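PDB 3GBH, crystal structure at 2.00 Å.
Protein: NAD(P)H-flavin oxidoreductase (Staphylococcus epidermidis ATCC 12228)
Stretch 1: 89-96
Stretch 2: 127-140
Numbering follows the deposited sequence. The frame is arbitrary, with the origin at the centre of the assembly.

Stretch 1, residues 89-96: FGDLQNYE
Stretch 2 (127-140) YKNLSREGMKDIVN

A turn can be packed against a helix with no hydrogen bond between them among the modelled atoms, when several hydrogen bonds hold each segment from within and the side chains fill the space. Residues 89-96 and 127-140 of this NAD(P)H-flavin oxidoreductase illustrate the principle. The first stretch ends a strand at D91, passes through a type I turn from D91 to N94 (phi/psi -72/-12 at L92 and -113/40 at Q93), and enters a 3-10 segment at N94. The second begins in a helix that starts earlier in the chain, then crosses a short loop with L130 and S131 extended (psi 142 and 159), and starts a new helix at R132, with phi from -55 to -73 and psi from -34 to -47 over R132 to N140. S131 caps that helix: its chi1 of 69° (p) lets OG accept from G134 N at 2.9 Å, while M135 N reaches S131 O at 2.9 Å.

The register runs in opposite senses along the two chains. The CA atoms of G90 and V139 lie 5.0 Å apart, those of L92 and M135 6.0 Å, and those of Y95 and Y127 6.9 Å. The closest of these approaches occurs at a glycine, and G90 CA stands 3.8 Å from V139 CG2. An ideal CB on G90 would fall 2.4 Å from V139 CG2, a clash, so the absence of a side chain is what permits the spacing.

The turn is held from within. The CA-to-CB bond of D91 (chi1 179°, t) points away from the second stretch, and D91 OD1 accepts from Q93 N at 2.9 Å. N94 (chi1 52°, p) directs ND2 back to D91 O at 2.9 Å, supplementing a weak backbone bond from N94 N to D91 O at 3.2 Å. The same ND2 also lies 3.4 Å from M135 SE, the selenium of a selenomethionine, and 3.4 Å from V139 CG1. N94 OD1 is less well served: it sits 3.2 Å from Y127 CE2, at the edge of that ring, and is buried with no polar partner in the model.

L92 contributes the largest covered area. Its CB points sideways, but the m,t rotamer brings the end of the chain nearer the helix, with CD2 3.9 Å from M135 CG and 4.1 Å from V139 CG2. Its CD1 lies over one face of the R132 guanidinium, 3.5 Å from CZ; R132 is extended (chi1 to chi3 all t), and its NH1 and NH2 are hydrogen-bonded elsewhere in the structure. The L92 carbonyl O approaches M135 CG at 3.4 Å.

Y95, chi1 50° (p) and chi2 77°, closes the other end. K128 CG lies 3.9 Å from the centroid of the Y95 ring and only 14° off its normal, a CH-pi contact over one face. M135 CE meets the ring edge, 3.8 Å from Y95 CD2, and Y127 CB is 4.1 Å from Y95 CD2. M135 (chi1 -170°, t; chi2 63°, p) therefore touches L92, N94 and Y95, linking the turn to the 3-10 segment.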

# COMPACT_ATOMS: atom_id res chain seq x y z
N PHE B 89 25.89 21.11 21.22
CA PHE B 89 27.25 21.32 20.83
C PHE B 89 27.78 19.99 20.28
O PHE B 89 27.29 18.93 20.64
CB PHE B 89 28.09 21.69 22.05
CG PHE B 89 27.81 23.05 22.61
CD1 PHE B 89 26.77 23.24 23.50
CD2 PHE B 89 28.62 24.14 22.26
CE1 PHE B 89 26.51 24.49 24.02
CE2 PHE B 89 28.39 25.38 22.77
CZ PHE B 89 27.31 25.58 23.66
N GLY B 90 28.78 20.09 19.42
CA GLY B 90 29.48 18.93 18.90
C GLY B 90 30.87 18.92 19.52
O GLY B 90 31.53 19.95 19.61
N ASP B 91 31.30 17.76 19.99
CA ASP B 91 32.64 17.62 20.58
C ASP B 91 33.63 17.26 19.47
O ASP B 91 33.57 16.19 18.90
CB ASP B 91 32.58 16.53 21.66
CG ASP B 91 33.89 16.27 22.32
OD1 ASP B 91 34.91 16.99 22.10
OD2 ASP B 91 33.86 15.35 23.14
N LEU B 92 34.55 18.17 19.16
CA LEU B 92 35.55 17.95 18.10
C LEU B 92 36.61 16.94 18.51
O LEU B 92 37.38 16.48 17.66
CB LEU B 92 36.25 19.28 17.73
CG LEU B 92 35.37 20.40 17.17
CD1 LEU B 92 36.19 21.70 17.01
CD2 LEU B 92 34.75 20.00 15.85
N GLN B 93 36.66 16.59 19.81
CA GLN B 93 37.51 15.50 20.33
C GLN B 93 36.68 14.33 20.85
O GLN B 93 37.01 13.68 21.85
CB GLN B 93 38.44 16.03 21.41
CG GLN B 93 39.39 17.11 20.89
CD GLN B 93 40.17 17.77 21.98
OE1 GLN B 93 40.71 17.11 22.85
NE2 GLN B 93 40.24 19.10 21.95
N ASN B 94 35.62 14.02 20.11
CA ASN B 94 34.67 13.03 20.50
C ASN B 94 35.26 11.63 20.69
O ASN B 94 34.67 10.79 21.41
CB ASN B 94 33.52 12.98 19.49
CG ASN B 94 33.99 12.84 18.06
OD1 ASN B 94 34.51 11.80 17.71
ND2 ASN B 94 33.79 13.89 17.22
N TYR B 95 36.40 11.38 20.04
CA TYR B 95 37.10 10.09 20.08
C TYR B 95 37.71 9.83 21.45
O TYR B 95 38.10 8.71 21.77
CB TYR B 95 38.20 10.02 19.01
CG TYR B 95 39.11 11.23 19.03
CD1 TYR B 95 40.09 11.37 20.00
CD2 TYR B 95 38.91 12.29 18.14
CE1 TYR B 95 40.87 12.49 20.04
CE2 TYR B 95 39.70 13.39 18.17
CZ TYR B 95 40.67 13.50 19.13
OH TYR B 95 41.46 14.64 19.16
N GLU B 96 37.77 10.86 22.29
CA GLU B 96 38.19 10.64 23.67
C GLU B 96 37.24 9.70 24.43
O GLU B 96 37.64 9.15 25.44
CB GLU B 96 38.38 11.97 24.43
CG GLU B 96 39.52 12.84 23.91
CD GLU B 96 40.91 12.28 24.20
OE1 GLU B 96 41.03 11.44 25.11
OE2 GLU B 96 41.87 12.68 23.53
N TYR B 127 40.05 9.37 12.95
CA TYR B 127 39.39 10.51 13.63
C TYR B 127 40.40 11.51 14.18
O TYR B 127 40.19 12.73 14.09
CB TYR B 127 38.43 10.03 14.75
CG TYR B 127 36.95 9.99 14.34
CD1 TYR B 127 36.56 9.61 13.06
CD2 TYR B 127 35.94 10.34 15.25
CE1 TYR B 127 35.23 9.63 12.66
CE2 TYR B 127 34.60 10.34 14.87
CZ TYR B 127 34.25 9.97 13.57
OH TYR B 127 32.95 9.99 13.18
N LYS B 128 41.50 11.02 14.73
CA LYS B 128 42.50 11.91 15.33
C LYS B 128 43.24 12.73 14.30
O LYS B 128 43.86 13.73 14.64
CB LYS B 128 43.53 11.12 16.16
CG LYS B 128 42.98 10.56 17.46
CD LYS B 128 44.07 9.78 18.20
CE LYS B 128 43.62 9.33 19.58
NZ LYS B 128 44.64 8.41 20.24
N ASN B 129 43.21 12.30 13.05
CA ASN B 129 43.93 13.01 12.02
C ASN B 129 43.04 13.83 11.05
O ASN B 129 43.56 14.45 10.13
CB ASN B 129 44.81 12.03 11.27
CG ASN B 129 45.99 11.59 12.09
OD1 ASN B 129 46.94 12.33 12.23
ND2 ASN B 129 45.92 10.37 12.65
N LEU B 130 41.73 13.85 11.27
CA LEU B 130 40.83 14.72 10.53
C LEU B 130 41.13 16.18 10.80
O LEU B 130 41.44 16.57 11.92
CB LEU B 130 39.36 14.46 10.93
CG LEU B 130 38.69 13.21 10.40
CD1 LEU B 130 37.38 12.94 11.19
CD2 LEU B 130 38.40 13.35 8.93
N SER B 131 41.02 17.00 9.76
CA SER B 131 41.11 18.45 9.92
C SER B 131 40.01 18.94 10.83
O SER B 131 38.98 18.27 11.01
CB SER B 131 40.99 19.14 8.55
OG SER B 131 39.66 19.03 8.00
N ARG B 132 40.21 20.11 11.41
CA ARG B 132 39.16 20.74 12.19
C ARG B 132 37.85 20.90 11.38
O ARG B 132 36.76 20.62 11.90
CB ARG B 132 39.62 22.08 12.76
CG ARG B 132 38.59 22.74 13.70
CD ARG B 132 39.07 24.09 14.24
NE ARG B 132 38.07 24.74 15.11
CZ ARG B 132 38.05 24.67 16.45
NH1 ARG B 132 38.97 23.99 17.12
NH2 ARG B 132 37.08 25.30 17.13
N GLU B 133 37.94 21.34 10.13
CA GLU B 133 36.74 21.53 9.28
C GLU B 133 36.03 20.20 8.99
O GLU B 133 34.81 20.09 9.13
CB GLU B 133 37.08 22.30 7.97
CG GLU B 133 35.79 22.70 7.21
CD GLU B 133 36.03 23.58 5.97
OE1 GLU B 133 37.17 24.06 5.79
OE2 GLU B 133 35.06 23.79 5.19
N GLY B 134 36.80 19.18 8.64
CA GLY B 134 36.24 17.85 8.46
C GLY B 134 35.54 17.32 9.72
O GLY B 134 34.47 16.75 9.64
N MSE B 135 36.16 17.48 10.87
CA MSE B 135 35.49 17.08 12.12
C MSE B 135 34.24 17.92 12.44
O MSE B 135 33.23 17.39 12.88
CB MSE B 135 36.46 17.12 13.30
CG MSE B 135 35.86 16.47 14.58
SE MSE B 135 35.49 14.58 14.36
CE MSE B 135 37.12 13.92 15.26
N LYS B 136 34.29 19.22 12.21
CA LYS B 136 33.10 20.07 12.43
C LYS B 136 31.93 19.56 11.55
O LYS B 136 30.78 19.46 12.01
CB LYS B 136 33.42 21.54 12.17
CG LYS B 136 32.22 22.51 12.26
N ASP B 137 32.21 19.16 10.32
CA ASP B 137 31.17 18.61 9.45
C ASP B 137 30.56 17.34 10.08
O ASP B 137 29.33 17.16 10.11
CB ASP B 137 31.71 18.25 8.06
CG ASP B 137 32.06 19.47 7.20
OD1 ASP B 137 31.70 20.61 7.55
OD2 ASP B 137 32.72 19.24 6.16
N ILE B 138 31.42 16.47 10.60
CA ILE B 138 30.95 15.21 11.20
C ILE B 138 30.04 15.48 12.38
O ILE B 138 28.97 14.88 12.51
CB ILE B 138 32.12 14.30 11.64
CG1 ILE B 138 32.84 13.72 10.41
CG2 ILE B 138 31.62 13.15 12.57
CD1 ILE B 138 34.08 12.88 10.74
N VAL B 139 30.46 16.37 13.27
CA VAL B 139 29.69 16.59 14.49
C VAL B 139 28.39 17.37 14.20
O VAL B 139 27.38 17.12 14.86
CB VAL B 139 30.54 17.19 15.62
CG1 VAL B 139 31.82 16.33 15.84
CG2 VAL B 139 30.91 18.67 15.38
N ASN B 140 28.42 18.27 13.23
CA ASN B 140 27.20 18.99 12.80
C ASN B 140 26.17 18.02 12.30
O ASN B 140 24.99 18.10 12.67
CB ASN B 140 27.48 20.02 11.70
CG ASN B 140 28.09 21.31 12.22
OD1 ASN B 140 27.98 21.61 13.40
ND2 ASN B 140 28.78 22.04 11.34